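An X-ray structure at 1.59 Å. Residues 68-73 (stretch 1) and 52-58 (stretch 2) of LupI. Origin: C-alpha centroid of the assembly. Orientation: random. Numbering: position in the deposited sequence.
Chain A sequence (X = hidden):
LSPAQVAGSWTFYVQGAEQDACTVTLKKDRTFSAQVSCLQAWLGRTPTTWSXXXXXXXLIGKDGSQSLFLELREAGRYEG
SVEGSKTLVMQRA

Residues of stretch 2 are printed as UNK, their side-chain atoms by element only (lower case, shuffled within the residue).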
# COMPACT_ATOMS: atom_id res chain seq x y z
N LEU A 68 4.48 4.33 -4.73
CA LEU A 68 4.49 2.96 -5.32
C LEU A 68 3.19 2.76 -6.09
O LEU A 68 2.14 3.21 -5.64
CB LEU A 68 4.62 1.91 -4.22
CG LEU A 68 4.95 0.50 -4.69
CD1 LEU A 68 6.34 0.45 -5.27
CD2 LEU A 68 4.79 -0.50 -3.55
N PHE A 69 3.27 2.02 -7.16
CA PHE A 69 2.11 1.44 -7.86
C PHE A 69 2.10 -0.05 -7.54
O PHE A 69 3.13 -0.72 -7.75
CB PHE A 69 2.18 1.65 -9.37
CG PHE A 69 1.06 0.92 -10.07
CD1 PHE A 69 -0.25 1.37 -9.97
CD2 PHE A 69 1.32 -0.23 -10.77
CE1 PHE A 69 -1.27 0.70 -10.60
CE2 PHE A 69 0.29 -0.91 -11.39
CZ PHE A 69 -0.99 -0.45 -11.30
N LEU A 70 0.96 -0.56 -7.11
CA LEU A 70 0.79 -2.01 -6.87
C LEU A 70 -0.29 -2.55 -7.81
O LEU A 70 -1.34 -1.93 -7.95
CB LEU A 70 0.38 -2.30 -5.43
CG LEU A 70 1.30 -1.73 -4.35
CD1 LEU A 70 0.91 -0.34 -3.85
CD2 LEU A 70 1.40 -2.68 -3.16
N GLU A 71 -0.02 -3.71 -8.36
CA GLU A 71 -1.00 -4.40 -9.23
C GLU A 71 -2.00 -5.17 -8.35
O GLU A 71 -1.60 -5.83 -7.41
CB GLU A 71 -0.19 -5.31 -10.15
CG GLU A 71 -0.96 -6.08 -11.18
CD GLU A 71 -0.01 -6.77 -12.15
OE1 GLU A 71 1.20 -6.93 -11.81
OE2 GLU A 71 -0.47 -7.13 -13.27
N LEU A 72 -3.26 -5.16 -8.76
CA LEU A 72 -4.33 -5.99 -8.18
C LEU A 72 -4.07 -7.41 -8.60
O LEU A 72 -3.89 -7.63 -9.84
CB LEU A 72 -5.66 -5.48 -8.72
CG LEU A 72 -6.90 -6.17 -8.18
CD1 LEU A 72 -6.97 -6.16 -6.68
CD2 LEU A 72 -8.10 -5.49 -8.80
N ARG A 73 -3.99 -8.34 -7.64
CA ARG A 73 -3.68 -9.75 -7.99
C ARG A 73 -4.96 -10.59 -7.94
O ARG A 73 -5.14 -11.44 -8.78
CB ARG A 73 -2.56 -10.29 -7.11
CG ARG A 73 -1.23 -9.59 -7.35
CD ARG A 73 -0.17 -10.38 -8.13
NE ARG A 73 -0.72 -11.08 -9.26
CZ ARG A 73 -1.03 -10.52 -10.42
NH1 ARG A 73 -0.80 -9.23 -10.61
NH2 ARG A 73 -1.57 -11.24 -11.39
N UNK A 52 -7.10 4.40 -6.05
CA UNK A 52 -7.25 3.17 -6.80
C UNK A 52 -7.15 3.47 -8.29
O UNK A 52 -7.45 4.58 -8.70
c UNK A 52 -8.35 4.89 -5.48
c UNK A 52 -9.30 3.74 -5.66
c UNK A 52 -8.64 2.65 -6.45
N UNK A 53 -6.76 2.47 -9.06
CA UNK A 53 -6.73 2.53 -10.54
C UNK A 53 -7.50 1.32 -11.01
O UNK A 53 -7.86 0.45 -10.22
c UNK A 53 -5.29 2.54 -11.06
c UNK A 53 -4.42 3.55 -10.34
o UNK A 53 -4.82 1.19 -10.91
N UNK A 54 -7.78 1.21 -12.32
CA UNK A 54 -8.59 0.10 -12.80
C UNK A 54 -7.99 -1.27 -12.48
O UNK A 54 -8.73 -2.22 -12.31
c UNK A 54 -8.63 0.40 -14.30
c UNK A 54 -8.55 1.90 -14.34
c UNK A 54 -7.41 2.15 -13.38
N UNK A 55 -6.67 -1.35 -12.37
CA UNK A 55 -5.92 -2.61 -12.28
C UNK A 55 -4.97 -2.59 -11.09
O UNK A 55 -4.06 -3.44 -11.08
o UNK A 55 -4.19 -0.64 -13.21
c UNK A 55 -5.09 -2.82 -13.55
o UNK A 55 -3.28 -1.91 -14.73
c UNK A 55 -4.12 -1.68 -13.87
N UNK A 56 -5.15 -1.66 -10.16
CA UNK A 56 -4.12 -1.55 -9.12
C UNK A 56 -4.37 -0.36 -8.22
O UNK A 56 -5.54 0.06 -8.04
N UNK A 57 -3.31 0.07 -7.56
CA UNK A 57 -3.42 1.07 -6.51
C UNK A 57 -2.18 1.95 -6.51
O UNK A 57 -1.06 1.42 -6.61
c UNK A 57 -3.58 0.38 -2.66
c UNK A 57 -4.92 1.99 -3.94
c UNK A 57 -3.63 1.20 -3.93
c UNK A 57 -3.55 0.33 -5.18
N UNK A 58 -2.35 3.25 -6.32
CA UNK A 58 -1.22 4.20 -6.18
C UNK A 58 -1.12 4.62 -4.74
O UNK A 58 -2.12 5.05 -4.20
c UNK A 58 -1.22 5.30 -8.50
c UNK A 58 0.25 5.18 -8.86
c UNK A 58 -1.45 5.45 -7.02
c UNK A 58 -1.82 6.50 -9.21

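Position 52 carries three side-chain carbons that close a ring onto its own backbone N, and none comes within 8 Å of stretch 1. Such a ring is found in proline alone, so this is Pro52. Its nitrogen has no hydrogen to donate.

At position 53 a first side-chain carbon bears one oxygen and one carbon. The oxygen lies 3.6 Å from CE1 of Phe69, at the ring edge. A beta-branched residue with one hydroxyl is threonine: Thr53. Its backbone N donates to O of position 56 at 2.9 Å, and the return bond, from N of position 56 to O of Thr53, is weak at 3.4 Å. The beta-branched shape suits the extended backbone here.

Position 54 again has three carbons closing onto the backbone N, hence Pro54. It points away from stretch 1. With phi fixed near -59° by its ring, it fits the second place of the type I turn that runs from Thr53 to position 56.

Position 55 has two side-chain carbons, the second carrying two oxygens. One oxygen is 3.0 Å from OG1 of Thr53 and 3.7 Å from CZ of Phe69. Two oxygens on the second carbon make a carboxylate on the shortest acidic side chain: Asp55. Thr53 OG1 donates to Asp55 OD1, a bond that braces the turn from within, and the carboxylate oxygen meets the positively polarised edge of the phenyl ring.

Position 56 has no side-chain atoms and is therefore Gly56. Its CA lies 3.0 Å from O of Leu70 and 3.9 Å from CE1 of Phe69. A CB would point toward stretch 1 and fall 2.3 Å from O of Leu70 and 2.5 Å from CZ of Phe69, so the bare CA is what lets the strands approach to 4.2 Å between CA of Gly56 and CA of Glu71.

Position 57 has four carbons, forked at the second. Its N is 2.8 Å from Leu70 O, and its closest side-chain atom, CB, is 4.2 Å from that same Leu70 O. The fork means leucine: Leu57. Its side chain shares a sheet face with that of Leu70, and both are buried, as suits two branched hydrocarbons.

Position 58 has the same four carbons and the same fork, giving Leu58. It lies on the sheet face of Phe69, where Leu58 CD2 comes 4.0 Å from Phe69 CD1, at the ring edge. A branched hydrocarbon suits so apolar a neighbour.

The contact is an antiparallel pairing held mainly by backbone. Leu70 N donates to Leu57 O at 2.9 Å, Leu57 N returns to Leu70 O, and Leu72 N reaches Asp55 O at 3.0 Å. Beyond the Leu70–Leu57 pair, where Phe69 faces Leu58 without hydrogen bonds, Phe69 CA approaches Leu57 O at 3.4 Å and Leu58 CA approaches Leu68 O at 3.5 Å, as CA-H...O contacts. The Phe69 ring extends past Gly56 to the turn, meeting Leu58, Thr53 and Asp55 along its edge.

Stretch 2, residues 52-58: PTPDGLL
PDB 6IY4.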